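Local coordinates for protein aminoglycoside-O-phosphotransferase VIII (Streptomyces rimosus, PDB 4H05) that probably transfers phosphate from ATP to the 3'-hydroxyl of aminoglycoside antibiotics and so gives resistance to them, at residues A[218-223]-A[261-266]; A[126-131]-A[182-187]; A[20-25]-A[37-42]; A[43-48]-A[89-94]. One frame throughout, in Å; residues are numbered along the deposited sequence.

Contacts 3 and 4 lie in the five-stranded antiparallel sheet of the kinase-like N-terminal lobe, with centres 10 Å apart. Strand 35-40 of contact 3 lies next to strand 43-50 of contact 4, and a salt bridge joins Arg37 NH2 to Glu44 OE1 at 2.5 Å. Contacts 1 and 2 lie in the helical lobe, with centres 14 Å apart. They meet through another salt bridge, Arg219 NE to Asp183 OD2 at 2.7 Å. Contacts 1 and 3 are the most distant pair, about 38 Å between centres. In contact 4 the Lys48 side chain is about 3 Å from that of Asp210, a predicted magnesium ligand. In contact 1 the Ser221 side chain is about 9 Å from that of Asp190, the predicted proton acceptor.

Contact 1 of 4, residues A[218-223]-A[261-266]; sequences DRHSDL and EKLAFY
The His220 ring lies between Lys262 CD over one face and Leu223 CD1 over the other. Leu263 CD1 meets its edge, in the ring plane. Lys262 CD sits 3.8 Å from the centroid of the His220 ring, 23° off its normal, a CH-pi contact. The Tyr266 ring carries Phe265 CD2 over the centre of one face. Ser221 N lies over the opposite face, toward the rim. Water 1 is in plane at the Tyr266 edge; it accepts from Tyr266 OH and donates to Asp218 OD2. Water 2 donates to Tyr266 OH and accepts from Asp218 N. The contact packs helix 260-270 against the start of helix 220-230 in the kinase-like C-terminal lobe. Asp222 faces away from helix 260-270 and accepts from His188 N and Gly189 N, consistent with the role of the helix F aspartate in protein kinases. Lys262, extended beyond CG (chi2 173°), crosses Asp218 at about a right angle. Its NZ reaches the syn lone pair of Asp218 OD2 at 3.0 Å in a salt bridge, and has a second partner in Asp181. Asp218 O takes Ser221 OG at 2.5 Å and Ser221 N at 2.6 Å, from opposite faces of its plane.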
loop_
_atom_site.group_PDB
_atom_site.type_symbol
_atom_site.label_atom_id
_atom_site.label_comp_id
_atom_site.label_asym_id
_atom_site.label_seq_id
_atom_site.Cartn_x
_atom_site.Cartn_y
_atom_site.Cartn_z
ATOM N N ASP A 218 4.078 11.526 -7.979
ATOM C CA ASP A 218 3.269 11.557 -9.195
ATOM C C ASP A 218 2.105 10.696 -8.976
ATOM O O ASP A 218 2.279 9.530 -8.641
ATOM C CB ASP A 218 4.055 10.947 -10.359
ATOM C CG ASP A 218 3.500 11.355 -11.713
ATOM O OD1 ASP A 218 2.390 10.903 -12.006
ATOM O OD2 ASP A 218 4.192 12.113 -12.453
ATOM N N ARG A 219 0.921 11.201 -9.240
ATOM C CA ARG A 219 -0.253 10.338 -9.262
ATOM C C ARG A 219 -0.043 9.034 -9.991
ATOM O O ARG A 219 -0.690 8.029 -9.619
ATOM C CB ARG A 219 -1.463 11.052 -9.883
ATOM C CG ARG A 219 -1.335 11.278 -11.413
ATOM C CD ARG A 219 -2.395 12.164 -11.997
ATOM N NE ARG A 219 -2.304 13.508 -11.486
ATOM C CZ ARG A 219 -3.213 14.124 -10.731
ATOM N NH1 ARG A 219 -4.337 13.548 -10.350
ATOM N NH2 ARG A 219 -2.968 15.358 -10.357
ATOM N N HIS A 220 0.795 8.983 -11.027
ATOM C CA HIS A 220 1.042 7.679 -11.711
ATOM C C HIS A 220 1.651 6.665 -10.781
ATOM O O HIS A 220 1.601 5.434 -11.006
ATOM C CB HIS A 220 1.845 7.866 -13.021
ATOM C CG HIS A 220 1.096 8.648 -14.074
ATOM N ND1 HIS A 220 0.443 8.038 -15.106
ATOM C CD2 HIS A 220 0.820 9.975 -14.185
ATOM C CE1 HIS A 220 -0.207 8.963 -15.827
ATOM N NE2 HIS A 220 0.065 10.145 -15.301
ATOM N N SER A 221 2.213 7.100 -9.662
ATOM C CA SER A 221 2.705 6.062 -8.716
ATOM C C SER A 221 1.569 5.204 -8.173
ATOM O O SER A 221 1.815 4.094 -7.677
ATOM C CB SER A 221 3.416 6.722 -7.510
ATOM O OG SER A 221 2.532 7.681 -6.937
ATOM N N ASP A 222 0.362 5.767 -8.107
ATOM C CA ASP A 222 -0.819 5.018 -7.642
ATOM C C ASP A 222 -1.498 4.288 -8.797
ATOM O O ASP A 222 -1.870 3.075 -8.694
ATOM C CB ASP A 222 -1.812 5.913 -6.914
ATOM C CG ASP A 222 -1.447 6.191 -5.456
ATOM O OD1 ASP A 222 -0.571 5.544 -4.881
ATOM O OD2 ASP A 222 -2.026 7.140 -4.917
ATOM N N LEU A 223 -1.628 5.009 -9.918
ATOM C CA LEU A 223 -2.240 4.432 -11.120
ATOM C C LEU A 223 -1.532 3.171 -11.607
ATOM O O LEU A 223 -2.189 2.227 -12.053
ATOM C CB LEU A 223 -2.281 5.478 -12.222
ATOM C CG LEU A 223 -3.243 6.647 -11.952
ATOM C CD1 LEU A 223 -3.144 7.789 -12.953
ATOM C CD2 LEU A 223 -4.657 6.089 -11.853
ATOM N N GLU A 261 4.135 5.560 -20.335
ATOM C CA GLU A 261 5.552 5.599 -19.975
ATOM C C GLU A 261 5.737 5.786 -18.437
ATOM O O GLU A 261 6.574 5.101 -17.818
ATOM C CB GLU A 261 6.297 6.703 -20.731
ATOM C CG GLU A 261 6.289 6.607 -22.286
ATOM C CD GLU A 261 5.069 7.279 -23.022
ATOM O OE1 GLU A 261 5.167 7.368 -24.267
ATOM O OE2 GLU A 261 4.015 7.700 -22.421
ATOM N N LYS A 262 4.970 6.696 -17.847
ATOM C CA LYS A 262 4.932 6.901 -16.347
ATOM C C LYS A 262 4.447 5.615 -15.662
ATOM O O LYS A 262 4.976 5.123 -14.682
ATOM C CB LYS A 262 4.083 8.130 -15.988
ATOM C CG LYS A 262 4.750 9.487 -16.276
ATOM C CD LYS A 262 3.790 10.640 -16.060
ATOM C CE LYS A 262 4.432 11.998 -15.726
ATOM N NZ LYS A 262 3.447 13.032 -15.196
ATOM N N LEU A 263 3.467 4.975 -16.214
ATOM C CA LEU A 263 3.044 3.719 -15.571
ATOM C C LEU A 263 4.177 2.723 -15.601
ATOM O O LEU A 263 4.434 1.981 -14.632
ATOM C CB LEU A 263 1.854 3.120 -16.316
ATOM C CG LEU A 263 0.398 3.464 -16.068
ATOM C CD1 LEU A 263 0.193 4.683 -15.226
ATOM C CD2 LEU A 263 -0.470 3.402 -17.341
ATOM N N ALA A 264 4.811 2.609 -16.754
ATOM C CA ALA A 264 5.935 1.683 -16.878
ATOM C C ALA A 264 7.006 2.007 -15.837
ATOM O O ALA A 264 7.459 1.108 -15.121
ATOM C CB ALA A 264 6.473 1.628 -18.306
ATOM N N PHE A 265 7.264 3.301 -15.653
ATOM C CA PHE A 265 8.271 3.751 -14.736
ATOM C C PHE A 265 7.875 3.430 -13.322
ATOM O O PHE A 265 8.673 2.925 -12.581
ATOM C CB PHE A 265 8.550 5.237 -14.833
ATOM C CG PHE A 265 9.587 5.679 -13.836
ATOM C CD1 PHE A 265 10.929 5.480 -14.079
ATOM C CD2 PHE A 265 9.212 6.199 -12.618
ATOM C CE1 PHE A 265 11.880 5.828 -13.158
ATOM C CE2 PHE A 265 10.135 6.583 -11.691
ATOM C CZ PHE A 265 11.489 6.386 -11.940
ATOM N N TYR A 266 6.623 3.613 -12.962
ATOM C CA TYR A 266 6.235 3.390 -11.565
ATOM C C TYR A 266 6.006 1.929 -11.262
ATOM O O TYR A 266 6.179 1.491 -10.125
ATOM C CB TYR A 266 5.075 4.350 -11.138
ATOM C CG TYR A 266 5.560 5.806 -11.004
ATOM C CD1 TYR A 266 6.362 6.186 -9.928
ATOM C CD2 TYR A 266 5.268 6.763 -11.947
ATOM C CE1 TYR A 266 6.850 7.445 -9.813
ATOM C CE2 TYR A 266 5.768 8.080 -11.829
ATOM C CZ TYR A 266 6.603 8.356 -10.786
ATOM O OH TYR A 266 7.122 9.550 -10.649
HETATM O O HOH W 1 6.604 11.285 -12.732
HETATM O O HOH W 2 6.756 10.667 -8.045
#

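Contact 2 of 4, residues A[126-131]-A[182-187]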
loop_
_atom_site.group_PDB
_atom_site.type_symbol
_atom_site.label_atom_id
_atom_site.label_comp_id
_atom_site.label_asym_id
_atom_site.label_seq_id
_atom_site.Cartn_x
_atom_site.Cartn_y
_atom_site.Cartn_z
ATOM N N LEU A 126 -6.688 15.743 -2.617
ATOM C CA LEU A 126 -6.067 16.497 -1.538
ATOM C C LEU A 126 -5.081 17.489 -2.142
ATOM O O LEU A 126 -4.497 17.233 -3.145
ATOM C CB LEU A 126 -5.321 15.558 -0.584
ATOM C CG LEU A 126 -6.262 14.806 0.293
ATOM C CD1 LEU A 126 -5.618 13.580 0.911
ATOM C CD2 LEU A 126 -6.782 15.788 1.320
ATOM N N ASP A 127 -4.875 18.623 -1.510
ATOM C CA ASP A 127 -3.874 19.548 -1.968
ATOM C C ASP A 127 -2.531 19.038 -1.366
ATOM O O ASP A 127 -2.338 19.038 -0.178
ATOM C CB ASP A 127 -4.283 20.958 -1.480
ATOM C CG ASP A 127 -3.233 22.041 -1.794
ATOM O OD1 ASP A 127 -3.525 23.219 -1.524
ATOM O OD2 ASP A 127 -2.123 21.732 -2.291
ATOM N N TRP A 128 -1.619 18.547 -2.186
ATOM C CA TRP A 128 -0.335 18.046 -1.675
ATOM C C TRP A 128 0.460 18.988 -0.878
ATOM O O TRP A 128 1.272 18.536 -0.069
ATOM C CB TRP A 128 0.548 17.501 -2.761
ATOM C CG TRP A 128 0.948 18.485 -3.817
ATOM C CD1 TRP A 128 0.286 18.755 -5.035
ATOM C CD2 TRP A 128 2.075 19.395 -3.771
ATOM N NE1 TRP A 128 0.958 19.699 -5.755
ATOM C CE2 TRP A 128 2.061 20.124 -5.064
ATOM C CE3 TRP A 128 3.104 19.645 -2.858
ATOM C CZ2 TRP A 128 2.987 21.102 -5.360
ATOM C CZ3 TRP A 128 4.092 20.597 -3.211
ATOM C CH2 TRP A 128 4.018 21.321 -4.424
ATOM N N GLU A 129 0.241 20.302 -1.028
ATOM C CA GLU A 129 0.944 21.269 -0.167
ATOM C C GLU A 129 0.472 21.228 1.259
ATOM O O GLU A 129 1.149 21.795 2.103
ATOM C CB GLU A 129 0.867 22.731 -0.686
ATOM C CG GLU A 129 1.139 22.925 -2.197
ATOM C CD GLU A 129 1.371 24.378 -2.601
ATOM O OE1 GLU A 129 1.050 25.304 -1.784
ATOM O OE2 GLU A 129 1.887 24.621 -3.730
ATOM N N ARG A 130 -0.666 20.606 1.558
ATOM C CA ARG A 130 -1.033 20.373 2.944
ATOM C C ARG A 130 -0.351 19.119 3.496
ATOM O O ARG A 130 -0.330 18.910 4.689
ATOM C CB ARG A 130 -2.539 20.196 3.173
ATOM C CG ARG A 130 -3.504 21.207 2.542
ATOM C CD ARG A 130 -2.869 22.576 2.307
ATOM N NE ARG A 130 -3.725 23.594 2.890
ATOM C CZ ARG A 130 -4.865 24.009 2.363
ATOM N NH1 ARG A 130 -5.300 23.536 1.183
ATOM N NH2 ARG A 130 -5.552 24.916 3.025
ATOM N N CYS A 131 0.238 18.291 2.654
ATOM C CA CYS A 131 0.553 16.942 3.091
ATOM C C CYS A 131 1.905 16.987 3.737
ATOM O O CYS A 131 2.830 17.463 3.147
ATOM C CB CYS A 131 0.599 15.996 1.891
ATOM S SG CYS A 131 1.032 14.324 2.415
ATOM N N GLU A 182 7.077 15.445 -12.298
ATOM C CA GLU A 182 6.220 14.707 -11.373
ATOM C C GLU A 182 4.956 15.505 -11.353
ATOM O O GLU A 182 5.001 16.662 -10.985
ATOM C CB GLU A 182 6.796 14.656 -9.949
ATOM C CG GLU A 182 7.919 13.687 -9.749
ATOM C CD GLU A 182 8.561 13.886 -8.422
ATOM O OE1 GLU A 182 8.418 12.970 -7.576
ATOM O OE2 GLU A 182 9.186 14.949 -8.225
ATOM N N ASP A 183 3.837 14.909 -11.749
ATOM C CA ASP A 183 2.550 15.558 -11.601
ATOM C C ASP A 183 2.031 15.243 -10.140
ATOM O O ASP A 183 1.399 14.230 -9.883
ATOM C CB ASP A 183 1.680 14.996 -12.704
ATOM C CG ASP A 183 0.239 15.397 -12.564
ATOM O OD1 ASP A 183 -0.011 16.355 -11.861
ATOM O OD2 ASP A 183 -0.623 14.761 -13.173
ATOM N N LEU A 184 2.331 16.094 -9.175
ATOM C CA LEU A 184 2.196 15.706 -7.789
ATOM C C LEU A 184 0.756 15.601 -7.351
ATOM O O LEU A 184 -0.059 16.441 -7.677
ATOM C CB LEU A 184 2.885 16.724 -6.875
ATOM C CG LEU A 184 4.403 16.789 -6.891
ATOM C CD1 LEU A 184 4.962 17.980 -6.103
ATOM C CD2 LEU A 184 5.056 15.487 -6.505
ATOM N N ALA A 185 0.487 14.593 -6.538
ATOM C CA ALA A 185 -0.726 14.477 -5.739
ATOM C C ALA A 185 -0.356 13.719 -4.442
ATOM O O ALA A 185 0.713 13.131 -4.308
ATOM C CB ALA A 185 -1.784 13.689 -6.505
ATOM N N VAL A 186 -1.255 13.722 -3.479
ATOM C CA VAL A 186 -1.081 12.857 -2.307
ATOM C C VAL A 186 -1.411 11.465 -2.679
ATOM O O VAL A 186 -2.625 11.159 -2.951
ATOM C CB VAL A 186 -1.957 13.296 -1.132
ATOM C CG1 VAL A 186 -1.801 12.301 0.084
ATOM C CG2 VAL A 186 -1.621 14.757 -0.781
ATOM N N CYS A 187 -0.342 10.634 -2.691
ATOM C CA CYS A 187 -0.390 9.206 -3.067
ATOM C C CYS A 187 -0.347 8.234 -1.877
ATOM O O CYS A 187 0.190 8.573 -0.809
ATOM C CB CYS A 187 0.714 8.893 -4.069
ATOM S SG CYS A 187 0.496 9.733 -5.696
HETATM O O HOH W 3 -3.506 14.952 -4.167
#
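Leu184 runs obliquely across one face of the Trp128 indole. Its CD1 stands 3.6 Å from the centroid of the six-membered ring of Trp128, only 7° off the normal, a CH-pi contact. Leu184 CB covers the pyrrole end, 3.7 Å from Trp128 NE1. The opposite face of the indole is met by Glu129 CG. Trp128 CG, between its backbone N and carbonyl carbon (chi1 61°), starts the indole on the Leu184 side. Val186 points into the turn beside this pair and crosses Leu126 at a slant. Trp128 CA is 3.6 Å from Val186 CG2, Cys131 CB is 3.7 Å from it and Leu126 CB 3.8 Å. Val186 CG1 touches Leu126 CD1 and Cys131 SG. No direct hydrogen bond crosses the contact. Water 3 bridges it instead, donating to Leu126 O and accepting from Val186 N, each at 2.7 Å. Asp127 faces away and makes an Asx turn, its OD2 accepting from Glu129 N in the 3-10 turn 128-130. This loop follows helix 109-124. Trp67 of helix 54-71 also touches Leu126, Cys131 and Val186. On the other side of strand 184-187, Ala185 and Cys187 touch His124 of helix 109-124, and strand 215-218 pairs antiparallel with it.

Contact 3 of 4, residues A[20-25]-A[37-42]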
loop_
_atom_site.group_PDB
_atom_site.type_symbol
_atom_site.label_atom_id
_atom_site.label_comp_id
_atom_site.label_asym_id
_atom_site.label_seq_id
_atom_site.Cartn_x
_atom_site.Cartn_y
_atom_site.Cartn_z
ATOM N N GLY A 20 -7.650 -11.399 26.528
ATOM C CA GLY A 20 -8.918 -11.936 26.072
ATOM C C GLY A 20 -9.088 -11.790 24.578
ATOM O O GLY A 20 -10.156 -12.117 24.049
ATOM N N CYS A 21 -8.068 -11.286 23.880
ATOM C CA CYS A 21 -8.166 -11.170 22.440
ATOM C C CYS A 21 -7.488 -12.385 21.826
ATOM O O CYS A 21 -6.373 -12.769 22.197
ATOM C CB CYS A 21 -7.595 -9.844 21.910
ATOM S SG CYS A 21 -8.739 -8.452 22.155
ATOM N N GLU A 22 -8.185 -12.971 20.866
ATOM C CA GLU A 22 -7.647 -14.039 20.098
ATOM C C GLU A 22 -6.874 -13.530 18.878
ATOM O O GLU A 22 -7.341 -12.735 18.143
ATOM C CB GLU A 22 -8.747 -14.970 19.645
ATOM C CG GLU A 22 -8.267 -16.043 18.662
ATOM C CD GLU A 22 -9.374 -17.057 18.370
ATOM O OE1 GLU A 22 -10.374 -16.699 17.679
ATOM O OE2 GLU A 22 -9.212 -18.216 18.829
ATOM N N TRP A 23 -5.672 -14.080 18.696
ATOM C CA TRP A 23 -4.789 -13.771 17.609
ATOM C C TRP A 23 -4.905 -14.621 16.394
ATOM O O TRP A 23 -4.651 -15.790 16.439
ATOM C CB TRP A 23 -3.366 -13.865 18.110
ATOM C CG TRP A 23 -2.985 -12.762 19.054
ATOM C CD1 TRP A 23 -3.533 -12.463 20.290
ATOM C CD2 TRP A 23 -1.887 -11.778 18.882
ATOM N NE1 TRP A 23 -2.881 -11.412 20.862
ATOM C CE2 TRP A 23 -1.908 -10.943 20.069
ATOM C CE3 TRP A 23 -0.931 -11.545 17.901
ATOM C CZ2 TRP A 23 -1.015 -9.939 20.264
ATOM C CZ3 TRP A 23 -0.045 -10.489 18.088
ATOM C CH2 TRP A 23 -0.098 -9.698 19.249
ATOM N N VAL A 24 -5.144 -14.002 15.246
ATOM C CA VAL A 24 -5.204 -14.701 13.988
ATOM C C VAL A 24 -4.064 -14.238 13.090
ATOM O O VAL A 24 -3.851 -13.029 12.884
ATOM C CB VAL A 24 -6.491 -14.406 13.306
ATOM C CG1 VAL A 24 -6.639 -15.268 12.063
ATOM C CG2 VAL A 24 -7.627 -14.637 14.302
ATOM N N VAL A 25 -3.299 -15.191 12.585
ATOM C CA VAL A 25 -2.217 -14.844 11.702
ATOM C C VAL A 25 -2.771 -14.565 10.345
ATOM O O VAL A 25 -3.541 -15.360 9.825
ATOM C CB VAL A 25 -1.210 -15.930 11.622
ATOM C CG1 VAL A 25 -0.234 -15.633 10.490
ATOM C CG2 VAL A 25 -0.516 -15.979 12.975
ATOM N N ARG A 37 -4.828 -10.245 13.014
ATOM C CA ARG A 37 -6.162 -9.846 13.384
ATOM C C ARG A 37 -6.454 -10.347 14.791
ATOM O O ARG A 37 -6.330 -11.573 15.073
ATOM C CB ARG A 37 -7.134 -10.454 12.422
ATOM C CG ARG A 37 -8.595 -10.119 12.697
ATOM C CD ARG A 37 -9.502 -10.891 11.720
ATOM N NE ARG A 37 -9.375 -10.316 10.376
ATOM C CZ ARG A 37 -10.049 -9.241 9.937
ATOM N NH1 ARG A 37 -9.857 -8.800 8.698
ATOM N NH2 ARG A 37 -10.917 -8.598 10.726
ATOM N N LEU A 38 -6.739 -9.412 15.695
ATOM C CA LEU A 38 -7.016 -9.729 17.101
ATOM C C LEU A 38 -8.462 -9.508 17.302
ATOM O O LEU A 38 -8.962 -8.445 16.996
ATOM C CB LEU A 38 -6.317 -8.823 18.085
ATOM C CG LEU A 38 -4.943 -9.184 18.576
ATOM C CD1 LEU A 38 -4.062 -9.391 17.293
ATOM C CD2 LEU A 38 -4.460 -8.093 19.567
ATOM N N ARG A 39 -9.130 -10.474 17.903
ATOM C CA ARG A 39 -10.570 -10.398 18.038
ATOM C C ARG A 39 -11.087 -10.981 19.324
ATOM O O ARG A 39 -10.611 -12.022 19.767
ATOM C CB ARG A 39 -11.209 -11.133 16.889
ATOM C CG ARG A 39 -10.798 -12.577 16.772
ATOM C CD ARG A 39 -11.465 -13.215 15.564
ATOM N NE ARG A 39 -11.252 -14.663 15.577
ATOM C CZ ARG A 39 -11.267 -15.456 14.507
ATOM N NH1 ARG A 39 -11.463 -14.940 13.283
ATOM N NH2 ARG A 39 -11.102 -16.782 14.659
ATOM N N GLY A 40 -12.095 -10.332 19.882
ATOM C CA GLY A 40 -12.634 -10.678 21.202
ATOM C C GLY A 40 -13.718 -9.682 21.545
ATOM O O GLY A 40 -13.549 -8.466 21.334
ATOM N N GLY A 41 -14.802 -10.196 22.123
ATOM C CA GLY A 41 -16.123 -9.556 22.073
ATOM C C GLY A 41 -16.515 -8.078 21.973
ATOM O O GLY A 41 -16.255 -7.308 22.877
ATOM N N GLY A 42 -17.136 -7.623 20.902
ATOM C CA GLY A 42 -16.884 -7.985 19.515
ATOM C C GLY A 42 -16.178 -6.742 18.997
ATOM O O GLY A 42 -16.769 -5.927 18.312
#
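Arg39 CG stands between its backbone N and carbonyl carbon (chi1 58°), and the chain is extended from there to NE. Glu22 CG is anti to the backbone N (chi1 173°). The two side chains lie side by side, pointing the same way. The guanidinium grips one oxygen side-on: Glu22 OE1 is 3.1 Å from both Arg39 NE and Arg39 NH2. The oxygen lies near the guanidinium plane. NE meets it on the anti side, while NH2 comes from above the carboxylate plane; the two planes are 58° apart. Val24 CG2 rests 3.7 Å from Arg39 CZ, over the centre of a guanidinium face. Trp23 and Leu38 pack on the other side of the sheet. There Leu38 CG sits 3.8 Å from the centroid of the five-membered ring of Trp23, a CH-pi contact, and helix 6-17 touches the Trp23 side chain. The strands form an antiparallel hairpin. Glu22 with Arg39 and Val24 with Arg37 are hydrogen-bonded pairs, with Val24 N to Arg37 O at 2.7 Å. Trp23 with Leu38 is a non-hydrogen-bonded pair. The hairpin is thus joined by an ion pair on its outer side, which solvent would probably weaken, and by a CH-pi contact on the side of helix 6-17.

Contact 4 of 4, residues A[43-48]-A[89-94]; sequences RELFVK and WLVTEA
Phe46 and Thr92 exchange two backbone hydrogen bonds, with Phe46 N to Thr92 O at 2.8 Å and Thr92 N to Phe46 O at 2.9 Å. Lys48 and Leu90 form the next hydrogen-bonded pair of these antiparallel strands. At the other end, Ala94 N reaches Glu44 O at 3.0 Å. Val47 with Val91 is a non-hydrogen-bonded pair, where CA-H...O contacts run from Val47 CA to Leu90 O and from Val91 CA to Phe46 O. Water 4 donates to Leu90 O, and weakly to Phe46 O. These are neighbouring strands in the N-lobe sheet of a kinase-like fold. Lys48 NZ forms salt bridges with Glu61 of helix 54-71 and with Asp210, a predicted magnesium ligand. This is consistent with the lysine-glutamate pair of protein kinases. Phe46 CG, anti to the carbonyl carbon (chi1 -70°), starts the ring on the Thr92 side. Ala94 CA makes a CH-pi contact over the ring centre, 3.6 Å from the Phe46 centroid and 10° off the normal. Ala94 CB sits 3.3 Å from Phe46 CE2. Apolar contacts fill the other side of the sheet. Val47 and Val91 lie side by side, with Val47 CG2 4.1 Å from Val91 CG2. Leu45 CD1 meets Val91 CG1 there at 4.2 Å.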
loop_
_atom_site.group_PDB
_atom_site.type_symbol
_atom_site.label_atom_id
_atom_site.label_comp_id
_atom_site.label_asym_id
_atom_site.label_seq_id
_atom_site.Cartn_x
_atom_site.Cartn_y
_atom_site.Cartn_z
ATOM N N ARG A 43 -14.936 -6.552 19.448
ATOM C CA ARG A 43 -13.983 -5.577 18.863
ATOM C C ARG A 43 -12.949 -6.417 18.094
ATOM O O ARG A 43 -12.701 -7.614 18.438
ATOM C CB ARG A 43 -13.291 -4.685 19.925
ATOM C CG ARG A 43 -12.548 -5.442 21.036
ATOM C CD ARG A 43 -11.186 -4.857 21.459
ATOM N NE ARG A 43 -10.458 -5.778 22.371
ATOM C CZ ARG A 43 -9.608 -5.428 23.365
ATOM N NH1 ARG A 43 -9.314 -4.140 23.612
ATOM N NH2 ARG A 43 -9.033 -6.380 24.138
ATOM N N GLU A 44 -12.400 -5.820 17.044
ATOM C CA GLU A 44 -11.370 -6.432 16.201
ATOM C C GLU A 44 -10.368 -5.385 15.993
ATOM O O GLU A 44 -10.746 -4.257 15.812
ATOM C CB GLU A 44 -11.871 -6.924 14.837
ATOM C CG GLU A 44 -12.785 -8.128 14.969
ATOM C CD GLU A 44 -12.577 -9.247 13.937
ATOM O OE1 GLU A 44 -11.678 -9.165 13.054
ATOM O OE2 GLU A 44 -13.328 -10.262 14.039
ATOM N N LEU A 45 -9.088 -5.762 16.147
ATOM C CA LEU A 45 -7.932 -4.934 15.851
ATOM C C LEU A 45 -7.081 -5.595 14.789
ATOM O O LEU A 45 -7.000 -6.832 14.660
ATOM C CB LEU A 45 -7.066 -4.734 17.068
ATOM C CG LEU A 45 -7.895 -4.246 18.269
ATOM C CD1 LEU A 45 -7.098 -4.316 19.530
ATOM C CD2 LEU A 45 -8.376 -2.785 18.102
ATOM N N PHE A 46 -6.397 -4.755 14.060
ATOM C CA PHE A 46 -5.288 -5.183 13.247
ATOM C C PHE A 46 -3.968 -4.843 13.942
ATOM O O PHE A 46 -3.780 -3.699 14.424
ATOM C CB PHE A 46 -5.317 -4.397 11.906
ATOM C CG PHE A 46 -6.434 -4.748 10.959
ATOM C CD1 PHE A 46 -6.647 -3.940 9.808
ATOM C CD2 PHE A 46 -7.304 -5.841 11.161
ATOM C CE1 PHE A 46 -7.670 -4.228 8.904
ATOM C CE2 PHE A 46 -8.327 -6.110 10.244
ATOM C CZ PHE A 46 -8.503 -5.299 9.114
ATOM N N VAL A 47 -3.011 -5.776 13.925
ATOM C CA VAL A 47 -1.676 -5.589 14.573
ATOM C C VAL A 47 -0.605 -5.942 13.581
ATOM O O VAL A 47 -0.674 -6.986 12.933
ATOM C CB VAL A 47 -1.492 -6.468 15.792
ATOM C CG1 VAL A 47 -0.053 -6.434 16.256
ATOM C CG2 VAL A 47 -2.506 -6.110 16.885
ATOM N N LYS A 48 0.318 -5.012 13.383
ATOM C CA LYS A 48 1.437 -5.172 12.473
ATOM C C LYS A 48 2.683 -5.045 13.336
ATOM O O LYS A 48 2.788 -4.144 14.157
ATOM C CB LYS A 48 1.448 -4.100 11.355
ATOM C CG LYS A 48 0.380 -4.329 10.298
ATOM C CD LYS A 48 0.235 -3.275 9.195
ATOM C CE LYS A 48 1.525 -2.867 8.565
ATOM N NZ LYS A 48 1.306 -1.817 7.533
ATOM N N TRP A 89 5.913 -1.715 15.891
ATOM C CA TRP A 89 4.566 -2.269 15.657
ATOM C C TRP A 89 3.545 -1.223 15.646
ATOM O O TRP A 89 3.735 -0.140 16.156
ATOM C CB TRP A 89 4.195 -3.228 16.810
ATOM C CG TRP A 89 4.102 -2.446 18.089
ATOM C CD1 TRP A 89 2.988 -1.817 18.637
ATOM C CD2 TRP A 89 5.178 -2.160 18.992
ATOM N NE1 TRP A 89 3.309 -1.157 19.803
ATOM C CE2 TRP A 89 4.604 -1.329 20.074
ATOM C CE3 TRP A 89 6.500 -2.542 19.061
ATOM C CZ2 TRP A 89 5.361 -0.890 21.134
ATOM C CZ3 TRP A 89 7.284 -2.038 20.106
ATOM C CH2 TRP A 89 6.724 -1.244 21.119
ATOM N N LEU A 90 2.368 -1.604 15.187
ATOM C CA LEU A 90 1.259 -0.671 15.025
ATOM C C LEU A 90 -0.056 -1.433 15.271
ATOM O O LEU A 90 -0.307 -2.487 14.672
ATOM C CB LEU A 90 1.303 -0.210 13.567
ATOM C CG LEU A 90 0.166 0.611 13.022
ATOM C CD1 LEU A 90 0.382 1.976 13.564
ATOM C CD2 LEU A 90 0.185 0.621 11.486
ATOM N N VAL A 91 -0.893 -0.901 16.126
ATOM C CA VAL A 91 -2.200 -1.439 16.363
ATOM C C VAL A 91 -3.277 -0.418 15.902
ATOM O O VAL A 91 -3.239 0.772 16.276
ATOM C CB VAL A 91 -2.367 -1.710 17.885
ATOM C CG1 VAL A 91 -3.730 -2.326 18.133
ATOM C CG2 VAL A 91 -1.182 -2.571 18.420
ATOM N N THR A 92 -4.261 -0.910 15.145
ATOM C CA THR A 92 -5.375 -0.152 14.718
ATOM C C THR A 92 -6.652 -0.904 14.901
ATOM O O THR A 92 -6.661 -2.119 15.018
ATOM C CB THR A 92 -5.306 0.253 13.217
ATOM O OG1 THR A 92 -5.633 -0.852 12.364
ATOM C CG2 THR A 92 -3.894 0.776 12.853
ATOM N N GLU A 93 -7.745 -0.168 14.960
ATOM C CA GLU A 93 -9.049 -0.794 14.844
ATOM C C GLU A 93 -9.093 -1.500 13.530
ATOM O O GLU A 93 -8.520 -1.011 12.593
ATOM C CB GLU A 93 -10.142 0.277 14.917
ATOM C CG GLU A 93 -10.118 0.898 16.308
ATOM C CD GLU A 93 -11.252 1.873 16.575
ATOM O OE1 GLU A 93 -11.956 2.227 15.616
ATOM O OE2 GLU A 93 -11.398 2.287 17.745
ATOM N N ALA A 94 -9.709 -2.681 13.472
ATOM C CA ALA A 94 -9.769 -3.438 12.255
ATOM C C ALA A 94 -10.674 -2.643 11.323
ATOM O O ALA A 94 -11.486 -1.871 11.830
ATOM C CB ALA A 94 -10.355 -4.822 12.530
HETATM O O HOH W 4 -2.018 -2.373 12.345
#